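PDB 3I36: vascular protein tyrosine phosphatase 1 from Rattus norvegicus, which probably removes phosphate from phosphotyrosine residues of proteins, this piece being the catalytic domain of a receptor-type tyrosine phosphatase. Local coordinates for residues N103-Y108 against R280-L285; K112-T117 against S238-H243. One frame throughout, in Å; residues are numbered along the deposited sequence.

Contact 1: residues N103-Y108 against R280-L285; sequences NYMPGY and RMHRPL
The CD-CG edge of P106 comes down on one face of the H282 imidazole: P106 CD stands 3.3 Å from the ring centroid and 8° off its normal, a CH-pi contact, and P106 CG sits over H282 CE1 at 3.2 Å. Proline suits this spot because the slightly polarised CH2 beside its nitrogen can point a C-H into the ring. The hydrogen bond from H282 ND1 to D278 O fixes the rotation of the imidazole. The side-chain amide of N103 lies at the edge of the R283 guanidinium, the two planes 51° apart. R283 is extended from CG to NE, with CG anti to the backbone N (chi1 -174°), and its nitrogens bond N101 OD1 and the carbonyls of A246 and G247, two residues of the probable substrate-binding loop, which it could steady. M105, bent at chi2 and chi3, lies against the CB carbons of H282 and R283, where an unbranched, flexible apolar chain suits: its CE is 3.4 Å from H282 CB and its SD 3.7 Å from R283 CB. The contact thus joins edge strand 102-105 to the loop between helices 272-280 and 290-305, with M105 also resting on I255 of helix 249-267 and L279 of helix 272-280.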
loop_
_atom_site.group_PDB
_atom_site.type_symbol
_atom_site.label_atom_id
_atom_site.label_comp_id
_atom_site.label_asym_id
_atom_site.label_seq_id
_atom_site.Cartn_x
_atom_site.Cartn_y
_atom_site.Cartn_z
ATOM N N ASN A 103 7.404 -4.023 -3.441
ATOM C CA ASN A 103 7.109 -5.427 -3.666
ATOM C C ASN A 103 5.702 -5.558 -4.187
ATOM O O ASN A 103 4.823 -4.786 -3.806
ATOM C CB ASN A 103 7.176 -6.212 -2.359
ATOM C CG ASN A 103 8.555 -6.231 -1.781
ATOM O OD1 ASN A 103 9.379 -7.096 -2.109
ATOM N ND2 ASN A 103 8.822 -5.279 -0.917
ATOM N N TYR A 104 5.495 -6.560 -5.030
ATOM C CA TYR A 104 4.154 -6.932 -5.428
ATOM C C TYR A 104 3.493 -7.540 -4.218
ATOM O O TYR A 104 4.066 -8.400 -3.566
ATOM C CB TYR A 104 4.197 -7.969 -6.529
ATOM C CG TYR A 104 4.853 -7.464 -7.770
ATOM C CD1 TYR A 104 4.179 -6.622 -8.644
ATOM C CD2 TYR A 104 6.155 -7.831 -8.077
ATOM C CE1 TYR A 104 4.799 -6.154 -9.801
ATOM C CE2 TYR A 104 6.771 -7.382 -9.214
ATOM C CZ TYR A 104 6.091 -6.546 -10.075
ATOM O OH TYR A 104 6.734 -6.100 -11.206
ATOM N N MET A 105 2.280 -7.100 -3.927
ATOM C CA MET A 105 1.534 -7.655 -2.819
ATOM C C MET A 105 0.275 -8.247 -3.401
ATOM O O MET A 105 -0.424 -7.595 -4.187
ATOM C CB MET A 105 1.184 -6.560 -1.811
ATOM C CG MET A 105 2.327 -5.599 -1.563
ATOM S SD MET A 105 3.722 -6.382 -0.730
ATOM C CE MET A 105 2.768 -7.169 0.572
ATOM N N PRO A 106 -0.021 -9.490 -3.025
ATOM C CA PRO A 106 -1.267 -10.043 -3.530
ATOM C C PRO A 106 -2.455 -9.251 -3.018
ATOM O O PRO A 106 -2.484 -8.695 -1.897
ATOM C CB PRO A 106 -1.277 -11.469 -2.956
ATOM C CG PRO A 106 0.204 -11.761 -2.706
ATOM C CD PRO A 106 0.729 -10.460 -2.209
ATOM N N GLY A 107 -3.461 -9.207 -3.871
ATOM C CA GLY A 107 -4.750 -8.741 -3.444
ATOM C C GLY A 107 -5.652 -9.948 -3.405
ATOM O O GLY A 107 -5.215 -11.102 -3.495
ATOM N N TYR A 108 -6.930 -9.678 -3.281
ATOM C CA TYR A 108 -7.902 -10.750 -3.276
ATOM C C TYR A 108 -7.855 -11.556 -4.576
ATOM O O TYR A 108 -7.969 -12.777 -4.560
ATOM C CB TYR A 108 -9.287 -10.167 -3.069
ATOM C CG TYR A 108 -10.338 -11.235 -2.946
ATOM C CD1 TYR A 108 -10.500 -11.923 -1.758
ATOM C CD2 TYR A 108 -11.160 -11.549 -4.012
ATOM C CE1 TYR A 108 -11.455 -12.904 -1.630
ATOM C CE2 TYR A 108 -12.151 -12.526 -3.887
ATOM C CZ TYR A 108 -12.278 -13.197 -2.696
ATOM O OH TYR A 108 -13.231 -14.173 -2.551
ATOM N N ARG A 280 3.123 -10.186 4.810
ATOM C CA ARG A 280 4.464 -10.321 5.374
ATOM C C ARG A 280 5.376 -11.221 4.546
ATOM O O ARG A 280 6.591 -11.061 4.576
ATOM C CB ARG A 280 4.406 -10.884 6.785
ATOM C CG ARG A 280 3.768 -9.958 7.792
ATOM C CD ARG A 280 4.686 -8.806 8.174
ATOM N NE ARG A 280 3.938 -7.968 9.092
ATOM C CZ ARG A 280 3.807 -8.223 10.385
ATOM N NH1 ARG A 280 4.427 -9.268 10.925
ATOM N NH2 ARG A 280 3.053 -7.426 11.140
ATOM N N MET A 281 4.795 -12.170 3.827
ATOM C CA MET A 281 5.575 -13.021 2.939
ATOM C C MET A 281 6.006 -12.252 1.701
ATOM O O MET A 281 6.767 -12.767 0.877
ATOM C CB MET A 281 4.773 -14.259 2.531
ATOM C CG MET A 281 4.608 -15.267 3.643
ATOM S SD MET A 281 6.216 -15.875 4.159
ATOM C CE MET A 281 6.826 -16.559 2.616
ATOM N N HIS A 282 5.514 -11.026 1.552
ATOM C CA HIS A 282 5.850 -10.232 0.367
ATOM C C HIS A 282 6.651 -8.978 0.660
ATOM O O HIS A 282 7.341 -8.458 -0.204
ATOM C CB HIS A 282 4.589 -9.899 -0.416
ATOM C CG HIS A 282 4.021 -11.086 -1.113
ATOM N ND1 HIS A 282 3.185 -11.985 -0.489
ATOM C CD2 HIS A 282 4.226 -11.563 -2.363
ATOM C CE1 HIS A 282 2.872 -12.947 -1.335
ATOM N NE2 HIS A 282 3.491 -12.718 -2.477
ATOM N N ARG A 283 6.557 -8.487 1.883
ATOM C CA ARG A 283 7.272 -7.276 2.234
ATOM C C ARG A 283 7.301 -7.272 3.738
ATOM O O ARG A 283 6.344 -7.702 4.369
ATOM C CB ARG A 283 6.504 -6.061 1.729
ATOM C CG ARG A 283 7.203 -4.719 1.906
ATOM C CD ARG A 283 6.502 -3.681 1.021
ATOM N NE ARG A 283 6.970 -2.314 1.257
ATOM C CZ ARG A 283 8.098 -1.811 0.758
ATOM N NH1 ARG A 283 8.889 -2.564 -0.001
ATOM N NH2 ARG A 283 8.427 -0.556 1.016
ATOM N N PRO A 284 8.405 -6.811 4.319
ATOM C CA PRO A 284 8.499 -6.792 5.772
ATOM C C PRO A 284 7.461 -5.868 6.362
ATOM O O PRO A 284 7.009 -4.914 5.710
ATOM C CB PRO A 284 9.892 -6.183 6.018
ATOM C CG PRO A 284 10.220 -5.466 4.749
ATOM C CD PRO A 284 9.659 -6.365 3.693
ATOM N N LEU A 285 7.077 -6.178 7.595
ATOM C CA LEU A 285 6.397 -5.232 8.464
ATOM C C LEU A 285 4.998 -4.836 8.019
ATOM O O LEU A 285 4.406 -3.937 8.601
ATOM C CB LEU A 285 7.255 -3.974 8.606
ATOM C CG LEU A 285 8.576 -4.211 9.324
ATOM C CD1 LEU A 285 9.461 -3.000 9.211
ATOM C CD2 LEU A 285 8.315 -4.577 10.796
#

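Contact 2: residues K112-T117 against S238-H243; sequences KDFIAT and SPILVH
Main-chain hydrogen bonds come first, for this is a pair of parallel strands, 114-117 and 240-243, running 25° apart. On strand 114-117, I115 uses both N and O, lying between I240 and V242 of the partner strand, each of which also uses both: I115 N gives to I240 O at 2.8 Å, and I115 O takes V242 N at 2.8 Å, almost along the C=O axis (173°). The ladder is extended by I240 N to D113 O and by T117 N to V242 O. At its start D113 O is gripped twice, since a water also donates to it and to S238 O, so the water bridges D113 O and S238 O where the strands begin.

Apolar contacts fill both faces of the sheet. On one, F114 lies alongside I240 and V242 and points the same way; its CE2 meets I240 CD1 at 3.7 Å and its CD2 meets V242 CG2 at 3.6 Å, the beta-branched neighbours bracing one side of the ring. F114 also touches I255 and D258 of helix 249-267. An alanine in place of F114 would remove the ring that meets I240, V242 and that helix, and would probably loosen their packing. On the other face I115 CG1 rests 3.8 Å from P239 CB, and T117 CG2 presses on L241 CD2 at 3.4 Å, a tight methyl pair.

Buried polar ends find partners beyond the pair. T117 OG1, anti to its backbone N (chi1 -170°), bonds N101 O, and H243 NE2 bonds Y157 OH, which helps hold the residue just before the probable nucleophile C244.

Both strands lie inside the mixed sheet, flanked by 102-105 and 139-142; helix 249-267 packs on the F114 and V242 face, and helix 125-134 receives T117 and L241 on the other.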
loop_
_atom_site.group_PDB
_atom_site.type_symbol
_atom_site.label_atom_id
_atom_site.label_comp_id
_atom_site.label_asym_id
_atom_site.label_seq_id
_atom_site.Cartn_x
_atom_site.Cartn_y
_atom_site.Cartn_z
ATOM N N LYS A 112 -0.453 -9.951 -8.024
ATOM C CA LYS A 112 0.126 -8.643 -8.318
ATOM C C LYS A 112 -0.897 -7.517 -8.295
ATOM O O LYS A 112 -0.739 -6.503 -8.982
ATOM C CB LYS A 112 0.841 -8.678 -9.665
ATOM C CG LYS A 112 2.056 -9.589 -9.712
ATOM C CD LYS A 112 2.789 -9.409 -11.041
ATOM C CE LYS A 112 4.164 -10.047 -11.020
ATOM N NZ LYS A 112 4.855 -9.865 -12.325
ATOM N N ASP A 113 -1.934 -7.681 -7.482
ATOM C CA ASP A 113 -2.970 -6.653 -7.390
ATOM C C ASP A 113 -2.406 -5.348 -6.896
ATOM O O ASP A 113 -2.931 -4.282 -7.202
ATOM C CB ASP A 113 -4.083 -7.093 -6.451
ATOM C CG ASP A 113 -4.931 -8.176 -7.052
ATOM O OD1 ASP A 113 -5.714 -8.775 -6.299
ATOM O OD2 ASP A 113 -4.793 -8.426 -8.274
ATOM N N PHE A 114 -1.352 -5.433 -6.098
ATOM C CA PHE A 114 -0.791 -4.244 -5.492
ATOM C C PHE A 114 0.699 -4.214 -5.673
ATOM O O PHE A 114 1.337 -5.242 -5.806
ATOM C CB PHE A 114 -1.048 -4.228 -3.982
ATOM C CG PHE A 114 -2.485 -4.104 -3.618
ATOM C CD1 PHE A 114 -3.241 -5.231 -3.361
ATOM C CD2 PHE A 114 -3.089 -2.855 -3.537
ATOM C CE1 PHE A 114 -4.574 -5.117 -3.012
ATOM C CE2 PHE A 114 -4.425 -2.740 -3.190
ATOM C CZ PHE A 114 -5.161 -3.871 -2.922
ATOM N N ILE A 115 1.242 -3.014 -5.636
ATOM C CA ILE A 115 2.646 -2.843 -5.354
ATOM C C ILE A 115 2.694 -2.013 -4.099
ATOM O O ILE A 115 2.108 -0.929 -4.039
ATOM C CB ILE A 115 3.354 -2.106 -6.458
ATOM C CG1 ILE A 115 3.440 -2.998 -7.692
ATOM C CG2 ILE A 115 4.748 -1.675 -5.980
ATOM C CD1 ILE A 115 3.884 -2.262 -8.925
ATOM N N ALA A 116 3.350 -2.537 -3.075
ATOM C CA ALA A 116 3.589 -1.743 -1.886
ATOM C C ALA A 116 4.983 -1.165 -2.026
ATOM O O ALA A 116 5.945 -1.879 -2.291
ATOM C CB ALA A 116 3.493 -2.594 -0.624
ATOM N N THR A 117 5.093 0.135 -1.851
ATOM C CA THR A 117 6.382 0.765 -1.998
ATOM C C THR A 117 6.520 1.872 -0.975
ATOM O O THR A 117 5.534 2.306 -0.386
ATOM C CB THR A 117 6.562 1.305 -3.432
ATOM O OG1 THR A 117 7.920 1.706 -3.619
ATOM C CG2 THR A 117 5.638 2.496 -3.686
ATOM N N SER A 238 -3.165 -4.277 -13.743
ATOM C CA SER A 238 -2.697 -2.953 -13.367
ATOM C C SER A 238 -2.655 -2.903 -11.849
ATOM O O SER A 238 -3.685 -2.767 -11.202
ATOM C CB SER A 238 -3.629 -1.865 -13.910
ATOM O OG SER A 238 -3.284 -0.602 -13.356
ATOM N N PRO A 239 -1.452 -3.035 -11.277
ATOM C CA PRO A 239 -1.277 -3.086 -9.827
ATOM C C PRO A 239 -1.631 -1.737 -9.250
ATOM O O PRO A 239 -1.325 -0.701 -9.865
ATOM C CB PRO A 239 0.236 -3.317 -9.654
ATOM C CG PRO A 239 0.752 -3.675 -10.978
ATOM C CD PRO A 239 -0.173 -3.089 -11.997
ATOM N N ILE A 240 -2.272 -1.738 -8.093
ATOM C CA ILE A 240 -2.486 -0.485 -7.392
ATOM C C ILE A 240 -1.206 -0.224 -6.625
ATOM O O ILE A 240 -0.746 -1.068 -5.852
ATOM C CB ILE A 240 -3.659 -0.565 -6.400
ATOM C CG1 ILE A 240 -4.946 -0.958 -7.147
ATOM C CG2 ILE A 240 -3.838 0.770 -5.659
ATOM C CD1 ILE A 240 -6.021 -1.425 -6.216
ATOM N N LEU A 241 -0.623 0.942 -6.846
ATOM C CA LEU A 241 0.613 1.271 -6.160
ATOM C C LEU A 241 0.189 1.937 -4.865
ATOM O O LEU A 241 -0.507 2.949 -4.871
ATOM C CB LEU A 241 1.458 2.208 -7.009
ATOM C CG LEU A 241 2.849 2.583 -6.498
ATOM C CD1 LEU A 241 3.538 3.376 -7.584
ATOM C CD2 LEU A 241 2.795 3.416 -5.225
ATOM N N VAL A 242 0.573 1.336 -3.752
ATOM C CA VAL A 242 0.170 1.856 -2.456
ATOM C C VAL A 242 1.423 2.194 -1.702
ATOM O O VAL A 242 2.371 1.427 -1.708
ATOM C CB VAL A 242 -0.628 0.833 -1.657
ATOM C CG1 VAL A 242 -1.130 1.463 -0.332
ATOM C CG2 VAL A 242 -1.798 0.346 -2.477
ATOM N N HIS A 243 1.456 3.371 -1.090
ATOM C CA HIS A 243 2.625 3.729 -0.303
ATOM C C HIS A 243 2.215 4.664 0.804
ATOM O O HIS A 243 1.194 5.349 0.714
ATOM C CB HIS A 243 3.694 4.393 -1.165
ATOM C CG HIS A 243 3.357 5.797 -1.551
ATOM N ND1 HIS A 243 3.694 6.879 -0.771
ATOM C CD2 HIS A 243 2.696 6.293 -2.623
ATOM C CE1 HIS A 243 3.271 7.991 -1.353
ATOM N NE2 HIS A 243 2.655 7.663 -2.475
HETATM O O HOH W 1 -4.737 -4.238 -9.193
#

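In the fold
The centres of contacts 1 and 2 lie about 9 Å apart, and the two meet directly through the antiparallel strands 102-105 and 114-117, which follow each other in the chain. Probable hydrogen bonds from A116 N to N103 O and from M105 N to F114 O, each 2.8 Å, join them. Along the sequence the order is 103-108, 112-117, 238-243, 280-285, so contact 2 is enclosed by contact 1. Strands 102-105, 114-117 and 240-243 form one end of the mixed sheet, with loop 280-285 packed against its outermost strand. Strand 240-243 leads into the probable catalytic loop starting at C244, and R283, from the loop beside the edge strand, bonds carbonyls of that loop, so both contacts probably help to position the active site.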